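Long-range contacts in kelch-like protein 7 (Homo sapiens, PDB 3II7), which serves as the substrate-specific adapter of a CUL3-RBX1 E3 ubiquitin ligase, its kelch domain being the part described here: residues 60-64 with 92-97; 105-110 with 140-145. One frame throughout, in Å; residues are numbered along the deposited sequence.

Interaction 1. Residues 60-64 with 92-97; sequences ILGGS and RDSLAA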
ATOM      1  N   ILE A  60       9.407   7.563  -0.650  1.00  6.02           N
ATOM      2  CA  ILE A  60       9.783   6.156  -0.486  1.00  4.82           C
ATOM      3  C   ILE A  60      10.531   6.050   0.825  1.00  5.50           C
ATOM      4  O   ILE A  60      11.553   6.751   1.040  1.00  5.67           O
ATOM      5  CB  ILE A  60      10.647   5.677  -1.641  1.00  5.20           C
ATOM      6  CG1 ILE A  60       9.816   5.667  -2.925  1.00 11.33           C
ATOM      7  CG2 ILE A  60      11.208   4.221  -1.363  1.00  6.42           C
ATOM      8  CD1 ILE A  60      10.568   5.342  -4.161  1.00 18.19           C
ATOM      9  N   LEU A  61      10.003   5.237   1.730  1.00  5.25           N
ATOM     10  CA  LEU A  61      10.518   5.210   3.103  1.00  8.54           C
ATOM     11  C   LEU A  61      10.523   3.800   3.698  1.00  6.59           C
ATOM     12  O   LEU A  61       9.787   2.914   3.247  1.00  5.75           O
ATOM     13  CB  LEU A  61       9.731   6.222   3.965  1.00  8.97           C
ATOM     14  CG  LEU A  61       8.217   6.040   4.016  1.00 10.78           C
ATOM     15  CD1 LEU A  61       7.835   4.980   5.035  1.00 25.86           C
ATOM     16  CD2 LEU A  61       7.552   7.368   4.332  1.00 16.04           C
ATOM     17  N   GLY A  62      11.391   3.599   4.699  1.00  6.91           N
ATOM     18  CA  GLY A  62      11.516   2.312   5.353  1.00  7.46           C
ATOM     19  C   GLY A  62      12.220   1.283   4.493  1.00  4.80           C
ATOM     20  O   GLY A  62      12.840   1.610   3.446  1.00  5.49           O
ATOM     21  N   GLY A  63      12.150   0.035   4.929  1.00  4.69           N
ATOM     22  CA  GLY A  63      12.788  -1.033   4.232  1.00  6.67           C
ATOM     23  C   GLY A  63      14.279  -1.133   4.487  1.00  6.14           C
ATOM     24  O   GLY A  63      14.866  -0.386   5.296  1.00  8.08           O
ATOM     25  N   SER A  64      14.890  -2.064   3.786  1.00  7.93           N
ATOM     26  CA  SER A  64      16.288  -2.397   4.020  0.50  5.01           C
ATOM     27  C   SER A  64      16.981  -2.815   2.743  1.00  7.66           C
ATOM     28  O   SER A  64      16.336  -3.147   1.747  1.00  8.26           O
ATOM     29  CB  SER A  64      16.376  -3.532   5.038  0.50  4.14           C
ATOM     30  OG  SER A  64      15.627  -4.682   4.614  0.50  5.52           O
ATOM     31  N   ARG A  92      12.464   0.540   9.791  1.00  9.95           N
ATOM     32  CA  ARG A  92      11.749  -0.725   9.909  1.00  9.53           C
ATOM     33  C   ARG A  92      11.238  -1.185   8.546  1.00  6.92           C
ATOM     34  O   ARG A  92      11.062  -0.370   7.610  1.00  5.56           O
ATOM     35  CB  ARG A  92      10.597  -0.617  10.893  1.00 13.55           C
ATOM     36  CG  ARG A  92       9.656   0.481  10.618  1.00 13.33           C
ATOM     37  CD  ARG A  92       9.083   0.947  11.914  1.00 13.79           C
ATOM     38  NE  ARG A  92       7.837   1.636  11.741  1.00 14.95           N
ATOM     39  CZ  ARG A  92       7.685   2.939  11.616  1.00 12.20           C
ATOM     40  NH1 ARG A  92       8.722   3.748  11.597  1.00 14.53           N
ATOM     41  NH2 ARG A  92       6.452   3.436  11.511  1.00 18.52           N
ATOM     42  N   ASP A  93      11.021  -2.497   8.458  1.00  7.75           N
ATOM     43  CA  ASP A  93      10.559  -3.159   7.248  1.00  7.93           C
ATOM     44  C   ASP A  93       9.064  -3.479   7.374  1.00  4.14           C
ATOM     45  O   ASP A  93       8.565  -3.671   8.468  1.00  5.41           O
ATOM     46  CB  ASP A  93      11.303  -4.496   7.068  1.00  6.68           C
ATOM     47  CG  ASP A  93      12.765  -4.326   6.600  1.00  9.64           C
ATOM     48  OD1 ASP A  93      13.254  -3.202   6.507  1.00  9.54           O
ATOM     49  OD2 ASP A  93      13.416  -5.357   6.311  1.00 17.64           O
ATOM     50  N   SER A  94       8.409  -3.593   6.234  1.00  4.62           N
ATOM     51  CA  SER A  94       6.997  -4.067   6.150  1.00  3.84           C
ATOM     52  C   SER A  94       6.032  -3.120   6.884  1.00  3.30           C
ATOM     53  O   SER A  94       4.969  -3.526   7.359  1.00  4.74           O
ATOM     54  CB  SER A  94       6.891  -5.526   6.646  1.00  5.61           C
ATOM     55  OG  SER A  94       7.776  -6.373   5.876  1.00  9.19           O
ATOM     56  N   LEU A  95       6.435  -1.861   6.974  1.00  4.55           N
ATOM     57  CA  LEU A  95       5.574  -0.777   7.478  1.00  7.22           C
ATOM     58  C   LEU A  95       4.587  -0.380   6.373  1.00  8.00           C
ATOM     59  O   LEU A  95       4.762  -0.753   5.215  1.00  6.57           O
ATOM     60  CB  LEU A  95       6.430   0.417   7.905  1.00  4.36           C
ATOM     61  CG  LEU A  95       7.042   1.328   6.831  1.00  4.67           C
ATOM     62  CD1 LEU A  95       7.843   2.417   7.529  1.00  5.84           C
ATOM     63  CD2 LEU A  95       7.891   0.571   5.820  1.00  7.99           C
ATOM     64  N   ALA A  96       3.545   0.346   6.748  1.00  8.34           N
ATOM     65  CA  ALA A  96       2.594   0.883   5.814  1.00  6.28           C
ATOM     66  C   ALA A  96       2.649   2.401   5.913  1.00  5.13           C
ATOM     67  O   ALA A  96       3.102   2.957   6.916  1.00  5.10           O
ATOM     68  CB  ALA A  96       1.191   0.370   6.115  1.00  5.06           C
ATOM     69  N   ALA A  97       2.213   3.068   4.858  1.00  5.23           N
ATOM     70  CA  ALA A  97       2.219   4.526   4.815  1.00  5.67           C
ATOM     71  C   ALA A  97       1.054   5.075   4.043  1.00  4.84           C
ATOM     72  O   ALA A  97       0.584   4.443   3.077  1.00  8.18           O
ATOM     73  CB  ALA A  97       3.562   5.055   4.229  1.00  6.63           C
TER
HETATM   74  O   HOH W   1      14.018   1.361   7.261  1.00  7.99           O

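Interaction 2. Residues 105-110 with 140-145; sequences YTSGGS and RCSHGM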
ATOM      1  N   TYR A 105       2.015   9.596   7.180  1.00  4.71           N
ATOM      2  CA  TYR A 105       1.943   8.674   8.299  1.00  5.64           C
ATOM      3  C   TYR A 105       2.582   7.338   7.957  1.00  7.98           C
ATOM      4  O   TYR A 105       2.473   6.849   6.826  1.00  7.56           O
ATOM      5  CB  TYR A 105       0.489   8.455   8.738  1.00  5.99           C
ATOM      6  CG  TYR A 105      -0.197   9.698   9.255  1.00  7.84           C
ATOM      7  CD1 TYR A 105      -0.253   9.973  10.610  1.00  4.87           C
ATOM      8  CD2 TYR A 105      -0.812  10.591   8.378  1.00 11.45           C
ATOM      9  CE1 TYR A 105      -0.874  11.103  11.093  1.00  7.89           C
ATOM     10  CE2 TYR A 105      -1.453  11.748   8.865  1.00  9.52           C
ATOM     11  CZ  TYR A 105      -1.470  11.980  10.228  1.00  9.36           C
ATOM     12  OH  TYR A 105      -2.096  13.103  10.717  1.00 10.25           O
ATOM     13  N   THR A 106       3.288   6.795   8.941  1.00  5.83           N
ATOM     14  CA  THR A 106       3.930   5.472   8.830  1.00  2.96           C
ATOM     15  C   THR A 106       3.543   4.646  10.014  1.00  5.23           C
ATOM     16  O   THR A 106       3.576   5.131  11.143  1.00  5.65           O
ATOM     17  CB  THR A 106       5.478   5.592   8.698  1.00  6.82           C
ATOM     18  OG1 THR A 106       6.044   6.133   9.881  1.00  8.91           O
ATOM     19  CG2 THR A 106       5.852   6.499   7.499  1.00 10.02           C
ATOM     20  N   SER A 107       3.160   3.387   9.775  1.00  5.36           N
ATOM     21  CA  SER A 107       2.683   2.501  10.849  1.00  5.25           C
ATOM     22  C   SER A 107       3.243   1.119  10.788  1.00  3.48           C
ATOM     23  O   SER A 107       3.428   0.535   9.726  1.00  4.76           O
ATOM     24  CB  SER A 107       1.142   2.370  10.813  1.00  5.37           C
ATOM     25  OG  SER A 107       0.730   1.716   9.610  1.00  6.60           O
ATOM     26  N   GLY A 108       3.478   0.574  11.977  1.00  4.34           N
ATOM     27  CA  GLY A 108       3.844  -0.805  12.116  1.00  4.20           C
ATOM     28  C   GLY A 108       5.168  -1.145  11.492  1.00  3.07           C
ATOM     29  O   GLY A 108       6.090  -0.299  11.423  1.00  4.28           O
ATOM     30  N   GLY A 109       5.277  -2.398  11.052  1.00  6.09           N
ATOM     31  CA  GLY A 109       6.544  -2.911  10.515  1.00  4.34           C
ATOM     32  C   GLY A 109       7.341  -3.635  11.571  1.00  8.44           C
ATOM     33  O   GLY A 109       6.877  -3.819  12.676  1.00  7.83           O
ATOM     34  N   SER A 110       8.549  -4.065  11.197  1.00  6.05           N
ATOM     35  CA  SER A 110       9.401  -4.890  12.036  1.00  8.55           C
ATOM     36  C   SER A 110      10.787  -4.314  12.011  1.00 11.08           C
ATOM     37  O   SER A 110      11.229  -3.803  10.990  1.00 11.77           O
ATOM     38  CB  SER A 110       9.465  -6.346  11.514  1.00 12.24           C
ATOM     39  OG  SER A 110       9.832  -6.403  10.146  1.00 26.00           O
ATOM     40  N   ARG A 140       1.481  -4.691  14.061  1.00  4.46           N
ATOM     41  CA  ARG A 140       1.305  -5.350  12.756  1.00  3.38           C
ATOM     42  C   ARG A 140       2.403  -5.026  11.736  1.00  3.37           C
ATOM     43  O   ARG A 140       2.963  -3.963  11.780  1.00  5.35           O
ATOM     44  CB  ARG A 140      -0.072  -5.036  12.154  1.00  6.58           C
ATOM     45  CG  ARG A 140      -0.442  -3.653  12.057  1.00 13.85           C
ATOM     46  CD  ARG A 140      -1.938  -3.510  11.681  1.00 11.51           C
ATOM     47  NE  ARG A 140      -2.912  -3.426  12.802  1.00  9.54           N
ATOM     48  CZ  ARG A 140      -4.124  -3.988  12.816  1.00  9.31           C
ATOM     49  NH1 ARG A 140      -4.520  -4.799  11.846  1.00 10.87           N
ATOM     50  NH2 ARG A 140      -4.935  -3.812  13.854  1.00 10.79           N
ATOM     51  N   CYS A 141       2.717  -6.017  10.889  1.00  6.44           N
ATOM     52  CA  CYS A 141       3.581  -5.906   9.691  0.50  3.91           C
ATOM     53  C   CYS A 141       2.770  -6.341   8.475  1.00  4.20           C
ATOM     54  O   CYS A 141       1.921  -7.217   8.603  1.00  5.99           O
ATOM     55  CB  CYS A 141       4.766  -6.875   9.787  0.50  4.88           C
ATOM     56  SG  CYS A 141       6.014  -6.469  10.965  0.50 15.51           S
ATOM     57  N   SER A 142       3.093  -5.806   7.299  1.00  4.90           N
ATOM     58  CA  SER A 142       2.525  -6.276   6.036  1.00  3.99           C
ATOM     59  C   SER A 142       1.041  -6.038   5.969  1.00  2.54           C
ATOM     60  O   SER A 142       0.335  -6.718   5.258  1.00  5.42           O
ATOM     61  CB  SER A 142       2.836  -7.765   5.818  1.00  4.95           C
ATOM     62  OG  SER A 142       4.233  -8.003   5.855  1.00  7.51           O
ATOM     63  N   HIS A 143       0.601  -5.065   6.742  1.00  3.64           N
ATOM     64  CA  HIS A 143      -0.762  -4.597   6.745  1.00  3.64           C
ATOM     65  C   HIS A 143      -0.996  -3.550   5.673  1.00  4.49           C
ATOM     66  O   HIS A 143      -0.071  -2.964   5.131  1.00  6.58           O
ATOM     67  CB  HIS A 143      -1.096  -3.965   8.115  1.00  4.74           C
ATOM     68  CG  HIS A 143      -0.138  -2.880   8.529  1.00  3.70           C
ATOM     69  ND1 HIS A 143       1.206  -3.125   8.721  1.00  3.43           N
ATOM     70  CD2 HIS A 143      -0.324  -1.559   8.790  1.00  3.56           C
ATOM     71  CE1 HIS A 143       1.810  -1.995   9.049  1.00  4.67           C
ATOM     72  NE2 HIS A 143       0.901  -1.039   9.137  1.00  3.42           N
ATOM     73  N   GLY A 144      -2.258  -3.304   5.385  1.00  4.15           N
ATOM     74  CA  GLY A 144      -2.641  -2.130   4.565  1.00  6.94           C
ATOM     75  C   GLY A 144      -2.975  -0.919   5.395  1.00  6.17           C
ATOM     76  O   GLY A 144      -3.462  -1.037   6.550  1.00  5.88           O
ATOM     77  N   MET A 145      -2.716   0.274   4.836  1.00  6.07           N
ATOM     78  CA  MET A 145      -3.128   1.522   5.457  1.00  5.62           C
ATOM     79  C   MET A 145      -3.586   2.474   4.396  1.00  6.54           C
ATOM     80  O   MET A 145      -2.875   2.660   3.372  1.00  9.10           O
ATOM     81  CB  MET A 145      -2.007   2.166   6.272  1.00  5.41           C
ATOM     82  CG  MET A 145      -2.493   3.343   7.159  1.00  8.64           C
ATOM     83  SD  MET A 145      -1.363   3.901   8.510  1.00 10.95           S
ATOM     84  CE  MET A 145       0.004   4.383   7.456  1.00  8.72           C
TER

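Interaction 1. Residues 60-64 with 92-97
Asp93 reaches over to Ser64 and Gly63 with its carboxylate. In the modelled conformer of Ser64, which is one of two, the hydroxyl OG donates to Asp93 OD2 at 2.9 Å, meeting it on the syn side and 19° out of the carboxylate plane. Arg47 also donates to this hydroxyl, so the oxygen takes part in two hydrogen bonds. The other carboxylate oxygen, Asp93 OD1, lies against the backbone of the neighbouring glycine, 3.1 Å from Gly63 C. With CG anti to its own carbonyl carbon (chi1 -74°), the Asp93 side chain is swung across to the serine.

One residue back the backbones join directly: Gly63 N donates to Arg92 O at 2.9 Å. A water lies 2.8 Å from Gly63 O, to which it can donate, and accepts weakly from Arg92 N. Gly62 has a positive phi, and a CB on it would run into Leu95 CD2, so the close approach depends on its having no side chain.

Further in, the contact turns apolar. The side chains of Leu61 and Leu95 cross at a slant and meet methyl to methyl, CD1 to CD1 3.6 Å, while Ala97 CB borders the same Leu61 methyl at 4.3 Å. Leu95 CD1 also sits over the centre of the Arg92 guanidinium, 4.1 Å above its plane; NH1 of that group forms a salt bridge with Glu121 and NE bonds to the carbonyl of Gly108. The double glycine is a hallmark of the kelch repeat; here it follows the second strand of a four-stranded antiparallel blade and packs against the loop leading into the next blade of the propeller.

Interaction 2. Residues 105-110 with 140-145
Met145 and Ser107 bury the most surface here, and they touch directly: the thioether sulfur SD of Met145 lies 3.2 Å from Ser107 OG. The methionine chain runs extended, CG anti to the backbone N (chi1 -169°), then bends at chi3, which brings its methyl CE to 3.5 Å from Tyr105 O and into contact with Tyr105 CB (4.3 Å).

The same Ser107 hydroxyl, OG, is hydrogen-bonded to His143 NE2 at 2.8 Å, meeting the imidazole at its edge and near its plane; either partner could be the donor. Arg140 CG packs on one face of this ring, offset toward the rim. Were His143 replaced by alanine, the buried Ser107 hydroxyl would probably lose this partner and a gap would open beside Gly108.

Cys141 is the third large contributor: in the modelled conformer, one of two, Cys141 SG lies 3.2 Å from Gly109 C. Alongside, Gly109 N donates to Arg140 O at 2.9 Å. The Arg140 guanidinium points on to a salt bridge with Glu172. Both segments belong to the Kelch 3 repeat, which here spans two successive blades of the beta-propeller and joins one to the next.

In the fold
Interactions 1 and 2 follow in series along the chain, their centres about 8 Å apart and on the same side of the domain's centre. Each joins the turn after a blade's second strand to the loop entering the next blade: the first links strand 57-61 with 96-100, the second 103-107 with 144-148. They share the sheet in which strands 96-100 and 103-107 are antiparallel neighbours, so the segments 92-97 and 105-110 also touch each other, with a probable hydrogen bond between Asp93 O and Ser110 N at 2.8 Å. The two contacts thus tie three consecutive blades of the six-bladed propeller together, repeating one kelch pattern around the ring.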